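Local coordinates for protein mandelate racemase / muconate lactonizing enzyme (PDB 2POD) that is of unknown function but, as a member of the enolase superfamily, probably acts as a lyase through an active site that here holds a sodium ion, at residues L20-H25 / S87-A92; P104-L109 / L336-P341; I177-P182 / L201-K206; A266-S271 / N287-V292. One frame throughout, in Å; residues are numbered along the deposited sequence.

Interaction 1 (L20-H25 / S87-A92); sequences LWVLVH and SALDIA
Val-22 and Val-24 press their methyl groups against Ala-88, Leu-89 and Ala-92, and every contact that carries this packing is between apolar carbons. The first group joins valine to alanine. Val-22 CG2 lies 3.8 Å from Ala-88 CB, and Val-24 CG2 stands 3.8 Å from CB of Ala-92, one helical turn beyond Ala-88, so two residues spaced by two on the strand match two spaced by four on the helix. Because an alanine offers a single methyl, the backbones come close: the segment axes approach to 8.1 Å, with an angle of 48° between their directions. The second group centres on Leu-89. Its CB starts out away from the strand, yet CD1 swings back to within 3.7 Å of Val-22 CG1 and reaches, more loosely, 4.2 Å from Val-24 CG2. Val-22 thus forks over the helix surface. With CG1 anti to the backbone N (chi1 -170°), that methyl is given to Leu-89 while its other branch meets Ala-88. Polar bonding contributes nothing across the interface, since no hydrogen bond joins the two segments; the strand backbone instead pairs with strands 5-13 and 31-37. Trp-21 and Leu-23 point away from the helix, as expected of a strand with one face turned to it. This is the sheet-on-helix packing of the N-terminal capping domain of the enolase superfamily. Helix 40-55 lines the same layer, where its Ile-47 touches Val-22 and its Ala-51 and Leu-55 touch Leu-89, while Asp-90 of helix 81-101 is hydrogen-bonded to Ser-303 of helix 301-314.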
loop_
_atom_site.group_PDB
_atom_site.type_symbol
_atom_site.label_atom_id
_atom_site.label_comp_id
_atom_site.label_asym_id
_atom_site.label_seq_id
_atom_site.Cartn_x
_atom_site.Cartn_y
_atom_site.Cartn_z
ATOM N N LEU B 20 37.985 23.216 -5.487
ATOM C CA LEU B 20 37.627 24.559 -5.902
ATOM C C LEU B 20 37.337 25.432 -4.690
ATOM O O LEU B 20 36.508 25.079 -3.860
ATOM C CB LEU B 20 36.442 24.533 -6.870
ATOM C CG LEU B 20 35.837 25.862 -7.328
ATOM C CD1 LEU B 20 36.793 26.604 -8.245
ATOM C CD2 LEU B 20 34.512 25.625 -8.039
ATOM N N TRP B 21 38.036 26.561 -4.590
ATOM C CA TRP B 21 37.649 27.623 -3.672
ATOM C C TRP B 21 36.876 28.717 -4.373
ATOM O O TRP B 21 37.081 28.963 -5.556
ATOM C CB TRP B 21 38.861 28.207 -2.966
ATOM C CG TRP B 21 39.478 27.260 -2.011
ATOM C CD1 TRP B 21 38.858 26.611 -0.988
ATOM C CD2 TRP B 21 40.845 26.847 -1.983
ATOM N NE1 TRP B 21 39.755 25.814 -0.318
ATOM C CE2 TRP B 21 40.985 25.941 -0.909
ATOM C CE3 TRP B 21 41.967 27.155 -2.760
ATOM C CZ2 TRP B 21 42.209 25.345 -0.584
ATOM C CZ3 TRP B 21 43.186 26.556 -2.441
ATOM C CH2 TRP B 21 43.292 25.656 -1.365
ATOM N N VAL B 22 35.953 29.336 -3.639
ATOM C CA VAL B 22 35.212 30.500 -4.121
ATOM C C VAL B 22 35.275 31.601 -3.067
ATOM O O VAL B 22 35.140 31.331 -1.872
ATOM C CB VAL B 22 33.720 30.175 -4.435
ATOM C CG1 VAL B 22 33.057 31.346 -5.152
ATOM C CG2 VAL B 22 33.607 28.941 -5.292
ATOM N N LEU B 23 35.498 32.833 -3.521
ATOM C CA LEU B 23 35.540 34.006 -2.656
ATOM C C LEU B 23 34.493 35.005 -3.101
ATOM O O LEU B 23 34.446 35.370 -4.275
ATOM C CB LEU B 23 36.922 34.663 -2.704
ATOM C CG LEU B 23 38.087 33.950 -2.014
ATOM C CD1 LEU B 23 39.403 34.551 -2.473
ATOM C CD2 LEU B 23 37.971 34.031 -0.505
ATOM N N VAL B 24 33.653 35.442 -2.164
ATOM C CA VAL B 24 32.587 36.398 -2.467
ATOM C C VAL B 24 32.880 37.724 -1.771
ATOM O O VAL B 24 32.917 37.791 -0.542
ATOM C CB VAL B 24 31.185 35.851 -2.054
ATOM C CG1 VAL B 24 30.094 36.901 -2.269
ATOM C CG2 VAL B 24 30.857 34.581 -2.828
ATOM N N HIS B 25 33.096 38.769 -2.566
ATOM C CA HIS B 25 33.540 40.066 -2.050
ATOM C C HIS B 25 32.377 41.041 -1.954
ATOM O O HIS B 25 31.513 41.075 -2.834
ATOM C CB HIS B 25 34.631 40.668 -2.947
ATOM C CG HIS B 25 35.855 39.820 -3.066
ATOM N ND1 HIS B 25 36.729 39.625 -2.020
ATOM C CD2 HIS B 25 36.349 39.110 -4.108
ATOM C CE1 HIS B 25 37.709 38.829 -2.410
ATOM N NE2 HIS B 25 37.505 38.505 -3.674
ATOM N N SER B 87 26.466 25.217 -3.920
ATOM C CA SER B 87 26.832 24.869 -2.559
ATOM C C SER B 87 28.066 25.612 -2.051
ATOM O O SER B 87 28.080 26.070 -0.907
ATOM C CB SER B 87 27.014 23.366 -2.415
ATOM O OG SER B 87 25.964 22.669 -3.041
ATOM N N ALA B 88 29.089 25.732 -2.900
ATOM C CA ALA B 88 30.272 26.552 -2.599
ATOM C C ALA B 88 29.905 28.019 -2.373
ATOM O O ALA B 88 30.292 28.612 -1.369
ATOM C CB ALA B 88 31.320 26.422 -3.715
ATOM N N LEU B 89 29.138 28.580 -3.306
ATOM C CA LEU B 89 28.561 29.918 -3.183
ATOM C C LEU B 89 27.790 30.121 -1.877
ATOM O O LEU B 89 27.873 31.189 -1.258
ATOM C CB LEU B 89 27.625 30.177 -4.364
ATOM C CG LEU B 89 27.993 31.163 -5.477
ATOM C CD1 LEU B 89 29.417 31.681 -5.435
ATOM C CD2 LEU B 89 27.647 30.615 -6.838
ATOM N N ASP B 90 27.055 29.085 -1.470
ATOM C CA ASP B 90 26.281 29.099 -0.240
ATOM C C ASP B 90 27.120 29.168 1.031
ATOM O O ASP B 90 26.793 29.943 1.933
ATOM C CB ASP B 90 25.347 27.893 -0.169
ATOM C CG ASP B 90 24.381 27.991 0.977
ATOM O OD1 ASP B 90 23.390 28.740 0.826
ATOM O OD2 ASP B 90 24.624 27.345 2.029
ATOM N N ILE B 91 28.170 28.346 1.111
ATOM C CA ILE B 91 29.082 28.341 2.270
ATOM C C ILE B 91 29.703 29.731 2.488
ATOM O O ILE B 91 29.755 30.227 3.616
ATOM C CB ILE B 91 30.195 27.257 2.132
ATOM C CG1 ILE B 91 29.578 25.848 2.150
ATOM C CG2 ILE B 91 31.253 27.389 3.252
ATOM C CD1 ILE B 91 30.465 24.765 1.533
ATOM N N ALA B 92 30.125 30.359 1.390
ATOM C CA ALA B 92 30.678 31.712 1.408
ATOM C C ALA B 92 29.675 32.765 1.900
ATOM O O ALA B 92 30.063 33.709 2.590
ATOM C CB ALA B 92 31.221 32.075 0.033
#

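Interaction 2 (P104-L109 / L336-P341); sequences PIYQLL and LSLNAP
Leu-109 reaches across to Leu-336 and Asn-339 with its CB and its CD1, base and tip serving different partners. Its CB sits 3.5 Å from Asn-339 CG, so the leucine stem lies against the amide carbon. Farther out, CD1 is 3.8 Å from Asn-339 CB and 3.8 Å from Leu-336 CA, which sets the leucine tip against the helix backbone. CG of Leu-109 is anti to its carbonyl carbon (chi1 -56°), and the extended chain beyond it carries CD1 into this position. Leu-336 itself turns its CB away, so backbone and stem present the surface that Leu-109 meets. A turn earlier, Tyr-106 meets Leu-338: CD2 of the ring approaches CD2 of the leucine at 4.1 Å, obliquely to the ring plane. Within its own segment the ring has Pro-104 CG over one face, about 3.5 Å above the plane and offset toward the rim. Tyr-106 O also lies 3.8 Å from Asn-339 CB, near the closest pairing of the two backbones. The contact crosses a boundary of the enolase-superfamily fold: helix 105-108 follows the long helix 81-101 of the capping domain, whereas 327-339 is a helix of the barrel domain. Outside the pair, the backbone N of Tyr-106 is hydrogen-bonded to His-335 ND1, and Arg-114 NH1 donates hydrogen bonds to the carbonyl oxygens of Ser-337 and Ala-340 at the helix end. A second subunit comes up to the contact, where Gln-107 NE2 is hydrogen-bonded to Leu-61 O of that neighbouring chain and Asn-339 packs on its Asp-64.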
loop_
_atom_site.group_PDB
_atom_site.type_symbol
_atom_site.label_atom_id
_atom_site.label_comp_id
_atom_site.label_asym_id
_atom_site.label_seq_id
_atom_site.Cartn_x
_atom_site.Cartn_y
_atom_site.Cartn_z
ATOM N N PRO B 104 29.967 32.856 15.052
ATOM C CA PRO B 104 30.363 31.662 14.300
ATOM C C PRO B 104 29.156 31.017 13.615
ATOM O O PRO B 104 28.016 31.283 13.999
ATOM C CB PRO B 104 30.949 30.739 15.365
ATOM C CG PRO B 104 30.435 31.239 16.673
ATOM C CD PRO B 104 29.977 32.648 16.511
ATOM N N ILE B 105 29.414 30.198 12.597
ATOM C CA ILE B 105 28.353 29.624 11.770
ATOM C C ILE B 105 27.385 28.751 12.580
ATOM O O ILE B 105 26.170 28.898 12.440
ATOM C CB ILE B 105 28.921 28.925 10.503
ATOM C CG1 ILE B 105 29.212 29.976 9.430
ATOM C CG2 ILE B 105 27.952 27.872 9.945
ATOM C CD1 ILE B 105 30.076 29.473 8.293
ATOM N N TYR B 106 27.928 27.921 13.476
ATOM C CA TYR B 106 27.123 27.085 14.374
ATOM C C TYR B 106 26.055 27.828 15.177
ATOM O O TYR B 106 25.009 27.257 15.495
ATOM C CB TYR B 106 27.988 26.199 15.286
ATOM C CG TYR B 106 28.780 26.907 16.383
ATOM C CD1 TYR B 106 28.155 27.396 17.534
ATOM C CD2 TYR B 106 30.166 27.036 16.290
ATOM C CE1 TYR B 106 28.876 28.031 18.534
ATOM C CE2 TYR B 106 30.900 27.662 17.296
ATOM C CZ TYR B 106 30.247 28.152 18.413
ATOM O OH TYR B 106 30.959 28.772 19.407
ATOM N N GLN B 107 26.334 29.093 15.493
ATOM C CA GLN B 107 25.404 29.954 16.205
ATOM C C GLN B 107 24.287 30.421 15.286
ATOM O O GLN B 107 23.120 30.413 15.678
ATOM C CB GLN B 107 26.134 31.164 16.815
ATOM C CG GLN B 107 25.235 32.109 17.599
ATOM C CD GLN B 107 24.478 31.409 18.701
ATOM O OE1 GLN B 107 25.077 30.823 19.607
ATOM N NE2 GLN B 107 23.152 31.455 18.630
ATOM N N LEU B 108 24.658 30.824 14.071
ATOM C CA LEU B 108 23.706 31.311 13.075
ATOM C C LEU B 108 22.788 30.219 12.539
ATOM O O LEU B 108 21.705 30.511 12.023
ATOM C CB LEU B 108 24.438 31.943 11.902
ATOM C CG LEU B 108 25.344 33.148 12.132
ATOM C CD1 LEU B 108 26.146 33.319 10.869
ATOM C CD2 LEU B 108 24.535 34.400 12.416
ATOM N N LEU B 109 23.239 28.972 12.648
ATOM C CA LEU B 109 22.393 27.809 12.436
ATOM C C LEU B 109 21.382 27.572 13.565
ATOM O O LEU B 109 20.394 26.877 13.363
ATOM C CB LEU B 109 23.250 26.548 12.230
ATOM C CG LEU B 109 24.311 26.481 11.130
ATOM C CD1 LEU B 109 25.072 25.166 11.201
ATOM C CD2 LEU B 109 23.721 26.698 9.745
ATOM N N LEU B 336 28.104 22.483 11.346
ATOM C CA LEU B 336 26.815 21.772 11.269
ATOM C C LEU B 336 26.690 20.680 12.334
ATOM O O LEU B 336 25.651 20.543 12.982
ATOM C CB LEU B 336 26.568 21.198 9.853
ATOM C CG LEU B 336 25.376 20.241 9.646
ATOM C CD1 LEU B 336 24.051 20.989 9.733
ATOM C CD2 LEU B 336 25.468 19.454 8.335
ATOM N N SER B 337 27.769 19.930 12.526
ATOM C CA SER B 337 27.811 18.847 13.493
ATOM C C SER B 337 27.730 19.319 14.936
ATOM O O SER B 337 27.354 18.545 15.826
ATOM C CB SER B 337 29.084 18.038 13.302
ATOM O OG SER B 337 29.022 17.321 12.093
ATOM N N LEU B 338 28.098 20.577 15.166
ATOM C CA LEU B 338 27.998 21.184 16.490
ATOM C C LEU B 338 26.586 21.703 16.725
ATOM O O LEU B 338 26.067 21.628 17.829
ATOM C CB LEU B 338 29.027 22.312 16.638
ATOM C CG LEU B 338 30.325 22.041 17.418
ATOM C CD1 LEU B 338 31.065 20.797 16.970
ATOM C CD2 LEU B 338 31.250 23.253 17.381
ATOM N N ASN B 339 25.960 22.209 15.669
ATOM C CA ASN B 339 24.606 22.727 15.773
ATOM C C ASN B 339 23.529 21.654 15.881
ATOM O O ASN B 339 22.653 21.750 16.735
ATOM C CB ASN B 339 24.267 23.661 14.620
ATOM C CG ASN B 339 22.775 23.883 14.490
ATOM O OD1 ASN B 339 22.171 24.594 15.299
ATOM N ND2 ASN B 339 22.161 23.243 13.496
ATOM N N ALA B 340 23.579 20.657 14.996
ATOM C CA ALA B 340 22.466 19.713 14.829
ATOM C C ALA B 340 22.305 18.807 16.052
ATOM O O ALA B 340 23.244 18.110 16.432
ATOM C CB ALA B 340 22.646 18.886 13.564
ATOM N N PRO B 341 21.112 18.828 16.681
ATOM C CA PRO B 341 20.804 17.927 17.795
ATOM C C PRO B 341 20.923 16.444 17.419
ATOM O O PRO B 341 21.225 15.605 18.279
ATOM C CB PRO B 341 19.350 18.271 18.136
ATOM C CG PRO B 341 19.124 19.624 17.573
ATOM C CD PRO B 341 19.975 19.705 16.351
#

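Interaction 3 (I177-P182 / L201-K206); sequences IWPFDP and LEPFEK
Phe-204 is the bump of this contact, and Ile-177, Pro-179 and Phe-180 make the hollow that receives it. One face of its ring is covered by Ile-177 CD1, a CH-pi contact 4.0 Å from the ring centroid and 27° off the normal. The isoleucine can reach this far because CG1 stands between its backbone N and carbonyl carbon (chi1 61°) and the chain then runs extended to CD1. At the edge of the Phe-204 ring, CE2 meets Phe-180 CE1 at 3.6 Å, and Pro-179 CG comes obliquely to the same CE2 at 3.8 Å. The two phenyl rings touch rim to rim with planes at 29°, so neither stacks over the other. Two smaller fits complete the contact. Leu-201 brings CD1 to the edge of the Phe-180 ring, 3.8 Å from CZ, and Pro-203 lays CG 3.9 Å from Pro-179 CB. The type I turn 178-181 directs Pro-179 at the helix, while Phe-180 sets off to the side and brings only the end of its ring to it. Strand 174-177, helix 202-210 and the parallel strand 216-220 form one unit of the barrel, and Val-219 and Leu-237 close on the phenylalanines from beyond the contact. With no hydrogen bond between the segments, only the fit of shapes and the burial of carbon hold the loop after strand 174-177 to helix 202-210.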
loop_
_atom_site.group_PDB
_atom_site.type_symbol
_atom_site.label_atom_id
_atom_site.label_comp_id
_atom_site.label_asym_id
_atom_site.label_seq_id
_atom_site.Cartn_x
_atom_site.Cartn_y
_atom_site.Cartn_z
ATOM N N ILE B 177 36.374 1.995 6.212
ATOM C CA ILE B 177 37.192 1.316 5.210
ATOM C C ILE B 177 36.366 0.926 3.973
ATOM O O ILE B 177 35.138 0.949 4.016
ATOM C CB ILE B 177 37.910 0.089 5.811
ATOM C CG1 ILE B 177 36.890 -0.934 6.324
ATOM C CG2 ILE B 177 38.843 0.530 6.949
ATOM C CD1 ILE B 177 37.475 -2.292 6.601
ATOM N N TRP B 178 37.042 0.581 2.876
ATOM C CA TRP B 178 36.346 0.169 1.658
ATOM C C TRP B 178 36.949 -1.006 0.869
ATOM O O TRP B 178 37.209 -0.869 -0.329
ATOM C CB TRP B 178 36.087 1.371 0.742
ATOM C CG TRP B 178 37.289 2.212 0.448
ATOM C CD1 TRP B 178 38.111 2.120 -0.643
ATOM C CD2 TRP B 178 37.805 3.286 1.246
ATOM N NE1 TRP B 178 39.108 3.063 -0.568
ATOM C CE2 TRP B 178 38.945 3.791 0.581
ATOM C CE3 TRP B 178 37.418 3.868 2.460
ATOM C CZ2 TRP B 178 39.694 4.853 1.087
ATOM C CZ3 TRP B 178 38.167 4.911 2.964
ATOM C CH2 TRP B 178 39.285 5.402 2.273
ATOM N N PRO B 179 37.115 -2.187 1.512
ATOM C CA PRO B 179 37.866 -3.283 0.882
ATOM C C PRO B 179 37.160 -4.071 -0.247
ATOM O O PRO B 179 37.788 -4.935 -0.861
ATOM C CB PRO B 179 38.169 -4.209 2.057
ATOM C CG PRO B 179 37.047 -3.995 2.997
ATOM C CD PRO B 179 36.618 -2.569 2.849
ATOM N N PHE B 180 35.884 -3.785 -0.515
ATOM C CA PHE B 180 35.130 -4.498 -1.558
ATOM C C PHE B 180 35.257 -3.822 -2.921
ATOM O O PHE B 180 34.912 -4.407 -3.945
ATOM C CB PHE B 180 33.651 -4.647 -1.174
ATOM C CG PHE B 180 33.427 -5.382 0.123
ATOM C CD1 PHE B 180 33.318 -4.686 1.320
ATOM C CD2 PHE B 180 33.333 -6.766 0.141
ATOM C CE1 PHE B 180 33.116 -5.352 2.511
ATOM C CE2 PHE B 180 33.143 -7.448 1.331
ATOM C CZ PHE B 180 33.029 -6.742 2.519
ATOM N N ASP B 181 35.778 -2.597 -2.914
ATOM C CA ASP B 181 36.028 -1.797 -4.120
ATOM C C ASP B 181 36.714 -2.442 -5.343
ATOM O O ASP B 181 36.222 -2.258 -6.464
ATOM C CB ASP B 181 36.704 -0.473 -3.756
ATOM C CG ASP B 181 35.764 0.492 -3.063
ATOM O OD1 ASP B 181 34.850 0.037 -2.335
ATOM O OD2 ASP B 181 35.941 1.715 -3.253
ATOM N N PRO B 182 37.837 -3.189 -5.154
ATOM C CA PRO B 182 38.520 -3.658 -6.370
ATOM C C PRO B 182 37.809 -4.807 -7.089
ATOM O O PRO B 182 38.120 -5.094 -8.251
ATOM C CB PRO B 182 39.890 -4.134 -5.854
ATOM C CG PRO B 182 39.962 -3.724 -4.415
ATOM C CD PRO B 182 38.556 -3.640 -3.947
ATOM N N LEU B 201 36.810 -9.935 3.255
ATOM C CA LEU B 201 36.411 -9.997 4.658
ATOM C C LEU B 201 37.588 -9.964 5.635
ATOM O O LEU B 201 37.408 -9.671 6.820
ATOM C CB LEU B 201 35.557 -11.243 4.911
ATOM C CG LEU B 201 34.053 -11.095 5.162
ATOM C CD1 LEU B 201 33.404 -10.037 4.277
ATOM C CD2 LEU B 201 33.362 -12.433 4.985
ATOM N N GLU B 202 38.783 -10.270 5.136
ATOM C CA GLU B 202 39.994 -10.345 5.966
ATOM C C GLU B 202 40.446 -9.060 6.697
ATOM O O GLU B 202 40.921 -9.153 7.827
ATOM C CB GLU B 202 41.152 -10.987 5.194
ATOM C CG GLU B 202 41.081 -12.511 5.101
ATOM C CD GLU B 202 42.125 -13.096 4.161
ATOM O OE1 GLU B 202 41.879 -14.190 3.605
ATOM O OE2 GLU B 202 43.190 -12.465 3.975
ATOM N N PRO B 203 40.306 -7.863 6.070
ATOM C CA PRO B 203 40.341 -6.626 6.868
ATOM C C PRO B 203 39.415 -6.518 8.087
ATOM O O PRO B 203 39.750 -5.795 9.018
ATOM C CB PRO B 203 40.001 -5.543 5.844
ATOM C CG PRO B 203 40.532 -6.079 4.577
ATOM C CD PRO B 203 40.209 -7.545 4.629
ATOM N N PHE B 204 38.278 -7.217 8.091
ATOM C CA PHE B 204 37.362 -7.164 9.232
ATOM C C PHE B 204 37.769 -8.088 10.373
ATOM O O PHE B 204 37.571 -7.752 11.541
ATOM C CB PHE B 204 35.906 -7.415 8.806
ATOM C CG PHE B 204 35.364 -6.364 7.887
ATOM C CD1 PHE B 204 34.882 -5.161 8.395
ATOM C CD2 PHE B 204 35.357 -6.565 6.511
ATOM C CE1 PHE B 204 34.396 -4.176 7.546
ATOM C CE2 PHE B 204 34.881 -5.585 5.650
ATOM C CZ PHE B 204 34.398 -4.388 6.167
ATOM N N GLU B 205 38.329 -9.247 10.031
ATOM C CA GLU B 205 38.756 -10.228 11.035
ATOM C C GLU B 205 40.007 -9.782 11.790
ATOM O O GLU B 205 40.111 -10.004 12.998
ATOM C CB GLU B 205 38.976 -11.605 10.402
ATOM C CG GLU B 205 39.079 -12.745 11.416
ATOM C CD GLU B 205 38.395 -14.021 10.956
ATOM O OE1 GLU B 205 38.162 -14.907 11.810
ATOM O OE2 GLU B 205 38.093 -14.144 9.748
ATOM N N LYS B 206 40.938 -9.153 11.069
ATOM C CA LYS B 206 42.165 -8.601 11.647
ATOM C C LYS B 206 41.893 -7.618 12.781
ATOM O O LYS B 206 42.478 -7.735 13.859
ATOM C CB LYS B 206 43.027 -7.943 10.565
ATOM C CG LYS B 206 44.008 -8.898 9.899
ATOM C CD LYS B 206 44.712 -8.256 8.709
ATOM C CE LYS B 206 46.015 -8.979 8.376
ATOM N NZ LYS B 206 45.803 -10.255 7.633
#

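Interaction 4 (A266-S271 / N287-V292); sequences APVCAS and NAAGIV
Ile-291 and Cys-269 share one face of the sheet because they are paired across it. There SG, anti to the backbone N of Cys-269 (chi1 -179°), lies 4.0 Å from Ile-291 CG2, which is likewise anti to its own backbone N. The other branch, with CG1 anti to the carbonyl carbon (chi1 -63°), carries CD1 to 3.8 Å from Pro-267 CG. The same proline ring rests its CB 4.0 Å from the CA of Gly-290, where there is no side chain to hold it off. Backbone bonds fix the register. Val-268 O is gripped twice, by Gly-290 N at 2.8 Å, in the carbonyl plane, and by Ile-291 N at 3.0 Å, tilted out of it. Two successive N-H groups on one oxygen reflect the corner the chain turns at 290 and 291. Past it the pairing is regular: Ala-270 N donates to Ile-291 O at 3.1 Å with a 164° angle at the hydrogen. A water takes the Val-268 N-H and donates to Ala-288 O, joining the two backbones ahead of the corner. This is the parallel strand pairing of a beta-alpha-beta unit, in which helix 276-285 connects strand 268-270 to strand 289-294, in the barrel of the enolase superfamily. Strand 268-270 leads to Glu-272, which with Glu-220 and Glu-246 binds the sodium ion, about 8 Å from the Cys-269 side chain.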
loop_
_atom_site.group_PDB
_atom_site.type_symbol
_atom_site.label_atom_id
_atom_site.label_comp_id
_atom_site.label_asym_id
_atom_site.label_seq_id
_atom_site.Cartn_x
_atom_site.Cartn_y
_atom_site.Cartn_z
ATOM N N ALA B 266 23.648 -4.274 9.723
ATOM C CA ALA B 266 24.046 -2.873 9.812
ATOM C C ALA B 266 23.052 -1.947 9.117
ATOM O O ALA B 266 22.544 -2.275 8.044
ATOM C CB ALA B 266 25.432 -2.670 9.260
ATOM N N PRO B 267 22.774 -0.781 9.729
ATOM C CA PRO B 267 21.912 0.204 9.080
ATOM C C PRO B 267 22.565 0.813 7.848
ATOM O O PRO B 267 23.797 0.935 7.794
ATOM C CB PRO B 267 21.720 1.272 10.159
ATOM C CG PRO B 267 22.909 1.120 11.068
ATOM C CD PRO B 267 23.249 -0.334 11.054
ATOM N N VAL B 268 21.745 1.183 6.864
ATOM C CA VAL B 268 22.267 1.882 5.700
ATOM C C VAL B 268 22.559 3.360 5.941
ATOM O O VAL B 268 21.785 4.079 6.583
ATOM C CB VAL B 268 21.580 1.524 4.336
ATOM C CG1 VAL B 268 20.604 0.359 4.467
ATOM C CG2 VAL B 268 20.940 2.721 3.665
ATOM N N CYS B 269 23.725 3.780 5.468
ATOM C CA CYS B 269 24.119 5.166 5.515
ATOM C C CYS B 269 24.041 5.698 4.090
ATOM O O CYS B 269 24.630 5.135 3.158
ATOM C CB CYS B 269 25.533 5.280 6.071
ATOM S SG CYS B 269 26.158 6.938 6.207
ATOM N N ALA B 270 23.272 6.760 3.917
ATOM C CA ALA B 270 23.012 7.290 2.585
ATOM C C ALA B 270 22.686 8.765 2.747
ATOM O O ALA B 270 22.110 9.127 3.767
ATOM C CB ALA B 270 21.834 6.549 1.945
ATOM N N SER B 271 23.029 9.624 1.784
ATOM C CA SER B 271 24.067 9.427 0.762
ATOM C C SER B 271 24.683 10.783 0.441
ATOM O O SER B 271 23.960 11.768 0.260
ATOM C CB SER B 271 23.458 8.893 -0.538
ATOM O OG SER B 271 24.457 8.644 -1.510
ATOM N N ASN B 287 11.869 4.342 3.889
ATOM C CA ASN B 287 12.049 3.715 5.206
ATOM C C ASN B 287 13.214 2.726 5.296
ATOM O O ASN B 287 13.133 1.702 5.968
ATOM C CB ASN B 287 10.738 3.115 5.740
ATOM C CG ASN B 287 9.640 4.159 5.902
ATOM O OD1 ASN B 287 9.740 5.062 6.737
ATOM N ND2 ASN B 287 8.586 4.040 5.096
ATOM N N ALA B 288 14.311 3.067 4.629
ATOM C CA ALA B 288 15.420 2.149 4.429
ATOM C C ALA B 288 16.726 2.670 5.023
ATOM O O ALA B 288 17.606 1.884 5.369
ATOM C CB ALA B 288 15.588 1.843 2.943
ATOM N N ALA B 289 16.857 3.986 5.148
ATOM C CA ALA B 289 18.076 4.569 5.697
ATOM C C ALA B 289 18.065 4.531 7.215
ATOM O O ALA B 289 17.019 4.725 7.847
ATOM C CB ALA B 289 18.265 5.976 5.206
ATOM N N GLY B 290 19.235 4.273 7.793
ATOM C CA GLY B 290 19.444 4.408 9.228
ATOM C C GLY B 290 20.217 5.665 9.582
ATOM O O GLY B 290 19.948 6.301 10.596
ATOM N N ILE B 291 21.193 6.021 8.754
ATOM C CA ILE B 291 21.964 7.238 8.965
ATOM C C ILE B 291 21.854 8.099 7.726
ATOM O O ILE B 291 22.114 7.640 6.616
ATOM C CB ILE B 291 23.462 6.959 9.326
ATOM C CG1 ILE B 291 23.569 6.189 10.647
ATOM C CG2 ILE B 291 24.248 8.277 9.490
ATOM C CD1 ILE B 291 23.862 4.734 10.479
ATOM N N VAL B 292 21.438 9.344 7.922
ATOM C CA VAL B 292 21.366 10.302 6.832
ATOM C C VAL B 292 22.730 10.953 6.645
ATOM O O VAL B 292 23.185 11.724 7.484
ATOM C CB VAL B 292 20.233 11.332 7.055
ATOM C CG1 VAL B 292 20.321 12.474 6.048
ATOM C CG2 VAL B 292 18.880 10.628 6.936
HETATM O O HOH W 1 18.936 0.639 7.536
#

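All four contacts are largely buried, but they serve different levels of the fold. Interaction 1 is internal to the capping domain, interaction 2 joins that domain to a barrel helix, and interactions 3 and 4 lie within the barrel. Interactions 1 and 2 have centres about 18 Å apart and use consecutive helices, 81-101 and 105-108, both bordered by helix 301-314. Interactions 3 and 4, with centres about 20 Å apart, both involve barrel strands. Chemistry follows place: side-chain carbons carry the first three, whereas interaction 4 depends on backbone hydrogen bonds and a water. Interactions 2 and 4 also adjoin other subunits; 1 and 3 are touched by none.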